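Side-chain contacts in acetylene hydratase (Pelobacter acetylenicus, PDB 2E7Z), which catalyses the hydration of acetylene to acetaldehyde, using a tungsten-bis(molybdopterin guanine dinucleotide) cofactor and a [4Fe-4S] cluster: residues 130-133 with 134-138; 462-465 with 466-470; 105-109 with 110-114. All coordinates share one frame; numbering follows the deposited sequence. Where two conformers were deposited one is given.

How the contacts relate
All three contacts touch the same MGD molecule. Contact 1 holds its dithiolene end at the tungsten, contact 3 its phosphate, and contact 2 its guanine. Contacts 1 and 3 lie on neighbouring strands of one sheet, centres about 10 Å apart, and Ser133 OG bonds Gln107 O at 2.8 Å. Contacts 2 and 3, centres about 11 Å apart, are joined by Gln466 NE2 and Gln113 OE1 at 2.9 Å. Contacts 1 and 2 are farther apart, about 19 Å between centres, but Met135 CE packs against Trp469 NE1 at 3.5 Å. Trp469 of contact 2 and Ile110 of contact 3 both touch Asp10, the active-site residue.

Contact 1 of 3, residues 130-133 with 134-138; sequences NWTS and AMYMC. With W (tungsten ion), chain G; MGD (2-amino-5,6-dimercapto-7-methyl-3,7,8a,9-tetrahydro-8-oxa-1,3,9,10-tetraaza-anthracen-4-one guanosine dinucleotide), chain E.
Ser133 O accepts the N-H of Tyr136 at 2.8 Å and 161°, with the donor 48° out of the carbonyl plane. This bond closes the 3-10 turn 134-136, which turns the chain from strand 131-132 toward the tungsten ligand Cys138. The contact is local and buried. Ser133 also meets the turn with its side chain. Ser133 OG takes a weak bond from Met135 N at 3.4 Å, the i to i+2 pattern of an ST turn. The stronger partner of that hydroxyl is Gln107 O on the neighbouring strand. Met135 CG touches the same oxygen, 3.5 Å from Ser133 OG. It is placed there by a chi1 of 83°, which sets CG between the backbone N and the carbonyl carbon. Beyond CG the chain bends away to Trp469. Four residues apart, Thr132 and Tyr136 cross at about a right angle, and Thr132 OG1 stands 3.8 Å from Tyr136 CD2. Each has its polar end fixed elsewhere: Thr132 OG1 by Ala389 O, Tyr136 OH by Asn390 and Gln711 O. The turn then lines the cofactor. Ala134 CB rests 3.4 Å from MGD O3A. The extended Met137 side chain brings CE to 3.1 Å from MGD N20, a tight fit against the pterin. Cys138 SG binds the tungsten at 2.3 Å. MGD S12 and S13 share that metal with two further atoms and with water 1, whose oxygen lies 2.0 Å from the tungsten.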
loop_
_atom_site.group_PDB
_atom_site.type_symbol
_atom_site.label_atom_id
_atom_site.label_comp_id
_atom_site.label_asym_id
_atom_site.label_seq_id
_atom_site.Cartn_x
_atom_site.Cartn_y
_atom_site.Cartn_z
ATOM N N ASN A 130 -7.966 4.867 -16.258
ATOM C CA ASN A 130 -8.121 3.615 -15.508
ATOM C C ASN A 130 -6.836 3.006 -14.921
ATOM O O ASN A 130 -6.433 1.887 -15.253
ATOM C CB ASN A 130 -8.965 2.639 -16.309
ATOM C CG ASN A 130 -10.427 3.095 -16.393
ATOM O OD1 ASN A 130 -11.054 3.036 -17.470
ATOM N ND2 ASN A 130 -10.939 3.628 -15.291
ATOM N N TRP A 131 -6.207 3.802 -14.062
ATOM C CA TRP A 131 -5.037 3.410 -13.296
ATOM C C TRP A 131 -5.448 2.994 -11.905
ATOM O O TRP A 131 -6.240 3.743 -11.251
ATOM C CB TRP A 131 -4.082 4.599 -13.178
ATOM C CG TRP A 131 -2.808 4.269 -12.469
ATOM C CD1 TRP A 131 -1.669 3.832 -13.068
ATOM C CD2 TRP A 131 -2.522 4.385 -11.064
ATOM N NE1 TRP A 131 -0.694 3.627 -12.114
ATOM C CE2 TRP A 131 -1.179 3.984 -10.884
ATOM C CE3 TRP A 131 -3.256 4.816 -9.945
ATOM C CZ2 TRP A 131 -0.547 3.976 -9.640
ATOM C CZ3 TRP A 131 -2.628 4.801 -8.683
ATOM C CH2 TRP A 131 -1.272 4.400 -8.549
ATOM N N THR A 132 -4.932 1.860 -11.434
ATOM C CA THR A 132 -5.115 1.524 -10.050
ATOM C C THR A 132 -3.820 0.895 -9.547
ATOM O O THR A 132 -2.842 0.771 -10.302
ATOM C CB THR A 132 -6.357 0.647 -9.788
ATOM O OG1 THR A 132 -6.650 0.679 -8.389
ATOM C CG2 THR A 132 -6.160 -0.785 -10.211
ATOM N N SER A 133 -3.812 0.525 -8.278
ATOM C CA SER A 133 -2.595 0.058 -7.664
ATOM C C SER A 133 -2.983 -0.711 -6.422
ATOM O O SER A 133 -3.994 -0.409 -5.776
ATOM C CB SER A 133 -1.707 1.263 -7.311
ATOM O OG SER A 133 -0.515 0.859 -6.644
ATOM N N ALA A 134 -2.157 -1.680 -6.046
ATOM C CA ALA A 134 -2.471 -2.462 -4.869
ATOM C C ALA A 134 -2.483 -1.570 -3.641
ATOM O O ALA A 134 -3.064 -1.922 -2.607
ATOM C CB ALA A 134 -1.476 -3.603 -4.747
ATOM N N MET A 135 -1.843 -0.409 -3.756
ATOM C CA MET A 135 -1.851 0.579 -2.676
ATOM C C MET A 135 -3.202 1.299 -2.507
ATOM O O MET A 135 -3.373 2.152 -1.620
ATOM C CB MET A 135 -0.696 1.590 -2.829
ATOM C CG MET A 135 -0.941 2.755 -3.786
ATOM S SD MET A 135 0.608 3.750 -3.942
ATOM C CE MET A 135 0.802 4.507 -2.292
ATOM N N TYR A 136 -4.185 0.893 -3.310
ATOM C CA TYR A 136 -5.566 1.293 -3.067
ATOM C C TYR A 136 -6.027 0.914 -1.661
ATOM O O TYR A 136 -6.946 1.553 -1.127
ATOM C CB TYR A 136 -6.488 0.657 -4.100
ATOM C CG TYR A 136 -7.838 1.323 -4.266
ATOM C CD1 TYR A 136 -8.919 0.930 -3.486
ATOM C CD2 TYR A 136 -8.020 2.335 -5.208
ATOM C CE1 TYR A 136 -10.158 1.545 -3.641
ATOM C CE2 TYR A 136 -9.265 2.961 -5.385
ATOM C CZ TYR A 136 -10.337 2.542 -4.600
ATOM O OH TYR A 136 -11.587 3.099 -4.790
ATOM N N MET A 137 -5.414 -0.096 -1.038
ATOM C CA MET A 137 -5.696 -0.366 0.380
ATOM C C MET A 137 -4.433 -0.384 1.213
ATOM O O MET A 137 -4.333 -1.150 2.177
ATOM C CB MET A 137 -6.523 -1.651 0.597
ATOM C CG MET A 137 -5.829 -2.934 0.219
ATOM S SD MET A 137 -6.979 -4.309 0.472
ATOM C CE MET A 137 -5.995 -5.701 -0.082
ATOM N N CYS A 138 -3.443 0.422 0.829
ATOM C CA CYS A 138 -2.253 0.605 1.663
ATOM C C CYS A 138 -1.617 1.933 1.291
ATOM O O CYS A 138 -0.969 2.026 0.266
ATOM C CB CYS A 138 -1.260 -0.555 1.502
ATOM S SG CYS A 138 0.200 -0.360 2.561
HETATM W W W G . 1.816 -2.011 2.210
HETATM P PB MGD E . 2.809 -8.018 -5.254
HETATM O O1B MGD E . 1.325 -8.175 -5.474
HETATM O O2B MGD E . 3.587 -9.115 -4.624
HETATM O O3B MGD E . 3.134 -6.711 -4.381
HETATM O O3A MGD E . 1.485 -4.937 -3.716
HETATM P PA MGD E . 2.805 -5.156 -4.616
HETATM O O1A MGD E . 3.990 -4.426 -4.059
HETATM O O2A MGD E . 2.368 -4.908 -6.029
HETATM O "O5'" MGD E . 3.433 -7.690 -6.704
HETATM C "C5'" MGD E . 4.715 -7.090 -6.784
HETATM C "C4'" MGD E . 5.340 -7.599 -8.068
HETATM O "O4'" MGD E . 6.492 -6.783 -8.330
HETATM C "C3'" MGD E . 5.908 -9.010 -7.957
HETATM O "O3'" MGD E . 5.322 -9.828 -8.984
HETATM C "C2'" MGD E . 7.437 -8.882 -8.126
HETATM O "O2'" MGD E . 8.097 -9.960 -8.819
HETATM C "C1'" MGD E . 7.528 -7.604 -8.916
HETATM N N9 MGD E . 8.757 -6.815 -8.747
HETATM C C8 MGD E . 9.458 -6.607 -7.604
HETATM N N7 MGD E . 10.467 -5.747 -7.812
HETATM C C5 MGD E . 10.369 -5.338 -9.096
HETATM C C6 MGD E . 11.095 -4.439 -9.977
HETATM O O6 MGD E . 12.081 -3.789 -9.572
HETATM N N1 MGD E . 10.619 -4.321 -11.228
HETATM C C2 MGD E . 9.614 -5.025 -11.738
HETATM N N2 MGD E . 9.237 -4.803 -13.031
HETATM N N3 MGD E . 8.910 -5.871 -10.992
HETATM C C4 MGD E . 9.251 -6.039 -9.698
HETATM C C10 MGD E . 1.667 -4.645 -2.329
HETATM C C11 MGD E . 0.338 -4.132 -1.816
HETATM O O11 MGD E . -0.552 -5.244 -1.874
HETATM C C12 MGD E . 0.487 -3.629 -0.401
HETATM S S12 MGD E . 1.704 -2.472 -0.077
HETATM C C13 MGD E . -0.352 -4.033 0.567
HETATM S S13 MGD E . -0.138 -3.587 2.197
HETATM C C14 MGD E . -1.528 -4.923 0.305
HETATM N N15 MGD E . -1.343 -6.256 0.859
HETATM C C16 MGD E . -2.342 -7.129 0.543
HETATM C C17 MGD E . -2.791 -8.224 1.413
HETATM O O17 MGD E . -2.263 -8.401 2.534
HETATM N N18 MGD E . -3.790 -9.011 0.966
HETATM C C19 MGD E . -4.393 -8.839 -0.238
HETATM N N19 MGD E . -5.383 -9.667 -0.632
HETATM N N20 MGD E . -4.011 -7.877 -1.087
HETATM C C21 MGD E . -3.040 -7.019 -0.751
HETATM N N22 MGD E . -2.697 -6.046 -1.599
HETATM C C23 MGD E . -1.786 -4.991 -1.209
HETATM O O HOH W 1 2.874 -0.328 1.746
#

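Contact 2 of 3, residues 462-465 with 466-470; sequences RPVV and QPNWE. With MGD (2-amino-5,6-dimercapto-7-methyl-3,7,8a,9-tetrahydro-8-oxa-1,3,9,10-tetraaza-anthracen-4-one guanosine dinucleotide), chain E.
Val464 turns one methyl group onto the side chains of Gln466 and Asn468. Val464 CG1 lies 4.0 Å from Gln466 CG, and the flat amide end of Asn468 comes up against the same methyl. The next valine packs closer to the backbone. Val465 CG1 is 3.3 Å from Gln466 N, because chi1 of 166° holds this methyl beside the carbonyl carbon. A cis peptide precedes Pro467, where the chain bends. Water 2 bridges the bend: its oxygen donates to Val465 O at 2.8 Å and to Pro467 O at 3.0 Å. One water thus joins two backbone carbonyls of this irregular loop.

At the start of the loop Arg462 reaches the guanine of MGD. Its chain is extended from CG to NE, and the guanidinium meets the base edge-on, with MGD C6 in its plane. Arg462 NH2 donates to MGD O6 at 2.9 Å and 155°, and Arg462 NH1 donates to MGD O6 at 3.1 Å and a more bent 139°. Both bonds end on O6, consistent with recognition of guanine. In the second shell Asp457 forms a salt bridge with NH2, and Gln7 accepts from NH1. These partners fix the rotation of the guanidinium and would be expected to balance its charge.

Farther out, Gln113 accepts from Gln466 NE2, and Tyr116 OH bonds Val465 N. Glu470 anchors the far end on Ile334 N and Ser335. The loop links strands 452-455 and 474-476. Helices 513-520 and 528-531 pack on Pro463 and Val465.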
loop_
_atom_site.group_PDB
_atom_site.type_symbol
_atom_site.label_atom_id
_atom_site.label_comp_id
_atom_site.label_asym_id
_atom_site.label_seq_id
_atom_site.Cartn_x
_atom_site.Cartn_y
_atom_site.Cartn_z
ATOM N N ARG A 462 20.081 -0.082 -10.741
ATOM C CA ARG A 462 19.530 1.197 -11.169
ATOM C C ARG A 462 19.803 2.339 -10.203
ATOM O O ARG A 462 19.793 2.142 -8.986
ATOM C CB ARG A 462 18.013 1.058 -11.385
ATOM C CG ARG A 462 17.204 0.720 -10.099
ATOM C CD ARG A 462 15.784 0.352 -10.472
ATOM N NE ARG A 462 14.977 -0.022 -9.312
ATOM C CZ ARG A 462 14.104 -1.035 -9.311
ATOM N NH1 ARG A 462 13.397 -1.300 -8.222
ATOM N NH2 ARG A 462 13.910 -1.763 -10.414
ATOM N N PRO A 463 19.975 3.549 -10.746
ATOM C CA PRO A 463 19.992 4.727 -9.876
ATOM C C PRO A 463 18.550 5.110 -9.535
ATOM O O PRO A 463 17.639 4.804 -10.314
ATOM C CB PRO A 463 20.589 5.794 -10.774
ATOM C CG PRO A 463 20.090 5.440 -12.147
ATOM C CD PRO A 463 20.068 3.916 -12.176
ATOM N N VAL A 464 18.352 5.779 -8.414
ATOM C CA VAL A 464 17.036 6.332 -8.067
ATOM C C VAL A 464 17.192 7.676 -7.379
ATOM O O VAL A 464 18.017 7.824 -6.477
ATOM C CB VAL A 464 16.245 5.393 -7.095
ATOM C CG1 VAL A 464 14.878 6.002 -6.748
ATOM C CG2 VAL A 464 16.043 4.015 -7.690
ATOM N N VAL A 465 16.396 8.644 -7.825
ATOM C CA VAL A 465 16.158 9.848 -7.045
ATOM C C VAL A 465 14.798 9.698 -6.380
ATOM O O VAL A 465 13.806 9.403 -7.040
ATOM C CB VAL A 465 16.164 11.111 -7.952
ATOM C CG1 VAL A 465 15.581 12.347 -7.231
ATOM C CG2 VAL A 465 17.580 11.399 -8.438
ATOM N N GLN A 466 14.769 9.922 -5.068
ATOM C CA GLN A 466 13.512 9.904 -4.309
ATOM C C GLN A 466 13.070 11.336 -4.019
ATOM O O GLN A 466 13.855 12.268 -4.184
ATOM C CB GLN A 466 13.733 9.170 -2.989
ATOM C CG GLN A 466 14.002 7.693 -3.226
ATOM C CD GLN A 466 13.905 6.858 -1.967
ATOM O OE1 GLN A 466 14.400 7.261 -0.925
ATOM N NE2 GLN A 466 13.271 5.676 -2.067
ATOM N N PRO A 467 11.828 11.528 -3.532
ATOM C CA PRO A 467 10.837 10.491 -3.210
ATOM C C PRO A 467 9.960 10.075 -4.390
ATOM O O PRO A 467 9.642 10.906 -5.246
ATOM C CB PRO A 467 9.976 11.173 -2.142
ATOM C CG PRO A 467 9.985 12.651 -2.553
ATOM C CD PRO A 467 11.390 12.879 -3.121
ATOM N N ASN A 468 9.585 8.793 -4.426
ATOM C CA ASN A 468 8.680 8.299 -5.456
ATOM C C ASN A 468 7.256 8.022 -5.025
ATOM O O ASN A 468 6.429 7.547 -5.811
ATOM C CB ASN A 468 9.342 7.132 -6.133
ATOM C CG ASN A 468 10.571 7.597 -6.897
ATOM O OD1 ASN A 468 11.715 7.285 -6.540
ATOM N ND2 ASN A 468 10.337 8.439 -7.898
ATOM N N TRP A 469 6.984 8.394 -3.773
ATOM C CA TRP A 469 5.626 8.664 -3.329
ATOM C C TRP A 469 5.616 10.151 -3.036
ATOM O O TRP A 469 6.266 10.615 -2.087
ATOM C CB TRP A 469 5.292 7.871 -2.065
ATOM C CG TRP A 469 4.924 6.414 -2.296
ATOM C CD1 TRP A 469 4.444 5.849 -3.441
ATOM C CD2 TRP A 469 4.966 5.370 -1.318
ATOM N NE1 TRP A 469 4.184 4.513 -3.233
ATOM C CE2 TRP A 469 4.508 4.193 -1.941
ATOM C CE3 TRP A 469 5.376 5.312 0.023
ATOM C CZ2 TRP A 469 4.440 2.978 -1.272
ATOM C CZ3 TRP A 469 5.309 4.100 0.677
ATOM C CH2 TRP A 469 4.842 2.956 0.040
ATOM N N GLU A 470 4.913 10.896 -3.879
ATOM C CA GLU A 470 4.938 12.350 -3.769
ATOM C C GLU A 470 4.195 12.792 -2.536
ATOM O O GLU A 470 3.005 12.485 -2.356
ATOM C CB GLU A 470 4.382 12.969 -5.042
ATOM C CG GLU A 470 4.391 14.501 -5.023
ATOM C CD GLU A 470 4.905 15.133 -6.315
ATOM O OE1 GLU A 470 6.133 15.114 -6.541
ATOM O OE2 GLU A 470 4.096 15.684 -7.099
HETATM P PB MGD E . 2.809 -8.018 -5.254
HETATM O O1B MGD E . 1.325 -8.175 -5.474
HETATM O O2B MGD E . 3.587 -9.115 -4.624
HETATM O O3B MGD E . 3.134 -6.711 -4.381
HETATM O O3A MGD E . 1.485 -4.937 -3.716
HETATM P PA MGD E . 2.805 -5.156 -4.616
HETATM O O1A MGD E . 3.990 -4.426 -4.059
HETATM O O2A MGD E . 2.368 -4.908 -6.029
HETATM O "O5'" MGD E . 3.433 -7.690 -6.704
HETATM C "C5'" MGD E . 4.715 -7.090 -6.784
HETATM C "C4'" MGD E . 5.340 -7.599 -8.068
HETATM O "O4'" MGD E . 6.492 -6.783 -8.330
HETATM C "C3'" MGD E . 5.908 -9.010 -7.957
HETATM O "O3'" MGD E . 5.322 -9.828 -8.984
HETATM C "C2'" MGD E . 7.437 -8.882 -8.126
HETATM O "O2'" MGD E . 8.097 -9.960 -8.819
HETATM C "C1'" MGD E . 7.528 -7.604 -8.916
HETATM N N9 MGD E . 8.757 -6.815 -8.747
HETATM C C8 MGD E . 9.458 -6.607 -7.604
HETATM N N7 MGD E . 10.467 -5.747 -7.812
HETATM C C5 MGD E . 10.369 -5.338 -9.096
HETATM C C6 MGD E . 11.095 -4.439 -9.977
HETATM O O6 MGD E . 12.081 -3.789 -9.572
HETATM N N1 MGD E . 10.619 -4.321 -11.228
HETATM C C2 MGD E . 9.614 -5.025 -11.738
HETATM N N2 MGD E . 9.237 -4.803 -13.031
HETATM N N3 MGD E . 8.910 -5.871 -10.992
HETATM C C4 MGD E . 9.251 -6.039 -9.698
HETATM C C10 MGD E . 1.667 -4.645 -2.329
HETATM C C11 MGD E . 0.338 -4.132 -1.816
HETATM O O11 MGD E . -0.552 -5.244 -1.874
HETATM C C12 MGD E . 0.487 -3.629 -0.401
HETATM S S12 MGD E . 1.704 -2.472 -0.077
HETATM C C13 MGD E . -0.352 -4.033 0.567
HETATM S S13 MGD E . -0.138 -3.587 2.197
HETATM C C14 MGD E . -1.528 -4.923 0.305
HETATM N N15 MGD E . -1.343 -6.256 0.859
HETATM C C16 MGD E . -2.342 -7.129 0.543
HETATM C C17 MGD E . -2.791 -8.224 1.413
HETATM O O17 MGD E . -2.263 -8.401 2.534
HETATM N N18 MGD E . -3.790 -9.011 0.966
HETATM C C19 MGD E . -4.393 -8.839 -0.238
HETATM N N19 MGD E . -5.383 -9.667 -0.632
HETATM N N20 MGD E . -4.011 -7.877 -1.087
HETATM C C21 MGD E . -3.040 -7.019 -0.751
HETATM N N22 MGD E . -2.697 -6.046 -1.599
HETATM C C23 MGD E . -1.786 -4.991 -1.209
HETATM O O HOH W 2 11.549 11.030 -7.562
#

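Contact 3 of 3, residues 105-109 with 110-114; sequences VSQTE and INQQS. With MGD (2-amino-5,6-dimercapto-7-methyl-3,7,8a,9-tetrahydro-8-oxa-1,3,9,10-tetraaza-anthracen-4-one guanosine dinucleotide), chain E.
The carbonyl plane of Thr108 is met on its two opposite faces: Asn111 N donates from one, and Gln112 NE2 donates to Thr108 O at 3.1 Å from the other. The Gln112 bond lies close to the plane of its own amide. The carboxylate of Glu109 is turned 58° against that amide. Glu109 OE2 accepts Ser114 N at 2.8 Å on the syn side, 24° out of plane, and also takes Glu115 N. A bend at chi2, 55°, folds the acid back over the turn to reach them. In the backbone, Glu109 O accepts both Gln112 N and Gln113 N, the latter at 2.8 Å. The Gln113 side chain then returns: Gln113 NE2 donates to Ile110 O at 3.0 Å, on a lone pair in the carbonyl plane, and also bonds Asn12 OD1. Replacing Glu109 by an alanine would probably leave the N-H groups of Ser114 and Glu115 without this acceptor and free the end of the turn to shift.

Thr108 and Asn111 bind the cofactor phosphate. Thr108 OG1 donates to MGD O2A at 2.6 Å and Asn111 ND2 to MGD O1A at 2.9 Å, two oxygens of the same phosphate. Thr108 CG2 lies 3.4 Å from Asn111 ND2.

The turn follows strand 103-107 and leads to helix 118-126 and the parallel strand 131-132, a beta-alpha-beta crossover. Strand 103-107 lies between 131-132 and 408-412, and Leu412 of the latter packs on Gln107 and Gln112.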
loop_
_atom_site.group_PDB
_atom_site.type_symbol
_atom_site.label_atom_id
_atom_site.label_comp_id
_atom_site.label_asym_id
_atom_site.label_seq_id
_atom_site.Cartn_x
_atom_site.Cartn_y
_atom_site.Cartn_z
ATOM N N VAL A 105 -4.524 -0.232 -15.970
ATOM C CA VAL A 105 -3.143 -0.420 -15.504
ATOM C C VAL A 105 -3.129 -0.687 -14.008
ATOM O O VAL A 105 -3.803 0.051 -13.262
ATOM C CB VAL A 105 -2.261 0.818 -15.860
ATOM C CG1 VAL A 105 -0.851 0.654 -15.251
ATOM C CG2 VAL A 105 -2.158 1.011 -17.343
ATOM N N SER A 106 -2.386 -1.702 -13.562
ATOM C CA SER A 106 -2.120 -1.906 -12.141
ATOM C C SER A 106 -0.624 -1.727 -11.980
ATOM O O SER A 106 0.157 -2.535 -12.533
ATOM C CB SER A 106 -2.599 -3.302 -11.721
ATOM O OG SER A 106 -2.245 -3.608 -10.389
ATOM N N GLN A 107 -0.203 -0.694 -11.265
ATOM C CA GLN A 107 1.219 -0.367 -11.138
ATOM C C GLN A 107 1.595 -0.180 -9.697
ATOM O O GLN A 107 0.914 0.570 -8.977
ATOM C CB GLN A 107 1.509 0.952 -11.873
ATOM C CG GLN A 107 2.936 1.459 -11.763
ATOM C CD GLN A 107 3.060 2.948 -11.967
ATOM O OE1 GLN A 107 2.065 3.677 -11.861
ATOM N NE2 GLN A 107 4.258 3.423 -12.206
ATOM N N THR A 108 2.675 -0.819 -9.252
ATOM C CA THR A 108 3.231 -0.494 -7.943
ATOM C C THR A 108 4.531 0.264 -8.155
ATOM O O THR A 108 5.605 -0.358 -8.361
ATOM C CB THR A 108 3.480 -1.757 -7.111
ATOM O OG1 THR A 108 2.222 -2.435 -6.946
ATOM C CG2 THR A 108 4.052 -1.383 -5.758
ATOM N N GLU A 109 4.470 1.593 -8.110
ATOM C CA GLU A 109 5.648 2.358 -8.457
ATOM C C GLU A 109 6.733 2.261 -7.386
ATOM O O GLU A 109 7.918 2.406 -7.725
ATOM C CB GLU A 109 5.292 3.815 -8.788
ATOM C CG GLU A 109 6.486 4.701 -9.132
ATOM C CD GLU A 109 7.365 4.175 -10.272
ATOM O OE1 GLU A 109 7.001 3.175 -10.944
ATOM O OE2 GLU A 109 8.431 4.787 -10.470
ATOM N N ILE A 110 6.381 2.019 -6.111
ATOM C CA ILE A 110 7.462 1.946 -5.123
ATOM C C ILE A 110 8.411 0.785 -5.376
ATOM O O ILE A 110 9.551 0.824 -4.914
ATOM C CB ILE A 110 6.911 1.940 -3.670
ATOM C CG1 ILE A 110 7.908 2.562 -2.672
ATOM C CG2 ILE A 110 6.458 0.551 -3.231
ATOM C CD1 ILE A 110 8.155 4.083 -2.861
ATOM N N ASN A 111 7.933 -0.220 -6.103
ATOM C CA ASN A 111 8.798 -1.339 -6.412
ATOM C C ASN A 111 9.795 -1.070 -7.532
ATOM O O ASN A 111 10.671 -1.897 -7.778
ATOM C CB ASN A 111 7.991 -2.605 -6.775
ATOM C CG ASN A 111 7.199 -3.170 -5.610
ATOM O OD1 ASN A 111 7.467 -2.864 -4.449
ATOM N ND2 ASN A 111 6.202 -3.977 -5.927
ATOM N N GLN A 112 9.607 0.041 -8.244
ATOM C CA GLN A 112 10.339 0.329 -9.478
ATOM C C GLN A 112 11.116 1.626 -9.409
ATOM O O GLN A 112 12.259 1.710 -9.834
ATOM C CB GLN A 112 9.347 0.403 -10.633
ATOM C CG GLN A 112 8.616 -0.921 -10.865
ATOM C CD GLN A 112 7.512 -0.732 -11.853
ATOM O OE1 GLN A 112 7.698 -0.940 -13.049
ATOM N NE2 GLN A 112 6.353 -0.303 -11.367
ATOM N N GLN A 113 10.431 2.677 -8.949
ATOM C CA GLN A 113 11.060 3.985 -8.668
ATOM C C GLN A 113 11.869 4.431 -9.883
ATOM O O GLN A 113 13.047 4.834 -9.750
ATOM C CB GLN A 113 11.879 3.922 -7.384
ATOM C CG GLN A 113 10.962 3.574 -6.253
ATOM C CD GLN A 113 11.486 3.949 -4.878
ATOM O OE1 GLN A 113 12.015 5.056 -4.655
ATOM N NE2 GLN A 113 11.294 3.051 -3.936
ATOM N N SER A 114 11.194 4.413 -11.046
ATOM C CA SER A 114 11.864 4.640 -12.309
ATOM C C SER A 114 11.108 5.483 -13.321
ATOM O O SER A 114 11.701 5.828 -14.330
ATOM C CB SER A 114 12.209 3.299 -12.973
ATOM O OG SER A 114 13.229 2.649 -12.231
HETATM P PB MGD E . 2.809 -8.018 -5.254
HETATM O O1B MGD E . 1.325 -8.175 -5.474
HETATM O O2B MGD E . 3.587 -9.115 -4.624
HETATM O O3B MGD E . 3.134 -6.711 -4.381
HETATM O O3A MGD E . 1.485 -4.937 -3.716
HETATM P PA MGD E . 2.805 -5.156 -4.616
HETATM O O1A MGD E . 3.990 -4.426 -4.059
HETATM O O2A MGD E . 2.368 -4.908 -6.029
HETATM O "O5'" MGD E . 3.433 -7.690 -6.704
HETATM C "C5'" MGD E . 4.715 -7.090 -6.784
HETATM C "C4'" MGD E . 5.340 -7.599 -8.068
HETATM O "O4'" MGD E . 6.492 -6.783 -8.330
HETATM C "C3'" MGD E . 5.908 -9.010 -7.957
HETATM O "O3'" MGD E . 5.322 -9.828 -8.984
HETATM C "C2'" MGD E . 7.437 -8.882 -8.126
HETATM O "O2'" MGD E . 8.097 -9.960 -8.819
HETATM C "C1'" MGD E . 7.528 -7.604 -8.916
HETATM N N9 MGD E . 8.757 -6.815 -8.747
HETATM C C8 MGD E . 9.458 -6.607 -7.604
HETATM N N7 MGD E . 10.467 -5.747 -7.812
HETATM C C5 MGD E . 10.369 -5.338 -9.096
HETATM C C6 MGD E . 11.095 -4.439 -9.977
HETATM O O6 MGD E . 12.081 -3.789 -9.572
HETATM N N1 MGD E . 10.619 -4.321 -11.228
HETATM C C2 MGD E . 9.614 -5.025 -11.738
HETATM N N2 MGD E . 9.237 -4.803 -13.031
HETATM N N3 MGD E . 8.910 -5.871 -10.992
HETATM C C4 MGD E . 9.251 -6.039 -9.698
HETATM C C10 MGD E . 1.667 -4.645 -2.329
HETATM C C11 MGD E . 0.338 -4.132 -1.816
HETATM O O11 MGD E . -0.552 -5.244 -1.874
HETATM C C12 MGD E . 0.487 -3.629 -0.401
HETATM S S12 MGD E . 1.704 -2.472 -0.077
HETATM C C13 MGD E . -0.352 -4.033 0.567
HETATM S S13 MGD E . -0.138 -3.587 2.197
HETATM C C14 MGD E . -1.528 -4.923 0.305
HETATM N N15 MGD E . -1.343 -6.256 0.859
HETATM C C16 MGD E . -2.342 -7.129 0.543
HETATM C C17 MGD E . -2.791 -8.224 1.413
HETATM O O17 MGD E . -2.263 -8.401 2.534
HETATM N N18 MGD E . -3.790 -9.011 0.966
HETATM C C19 MGD E . -4.393 -8.839 -0.238
HETATM N N19 MGD E . -5.383 -9.667 -0.632
HETATM N N20 MGD E . -4.011 -7.877 -1.087
HETATM C C21 MGD E . -3.040 -7.019 -0.751
HETATM N N22 MGD E . -2.697 -6.046 -1.599
HETATM C C23 MGD E . -1.786 -4.991 -1.209
#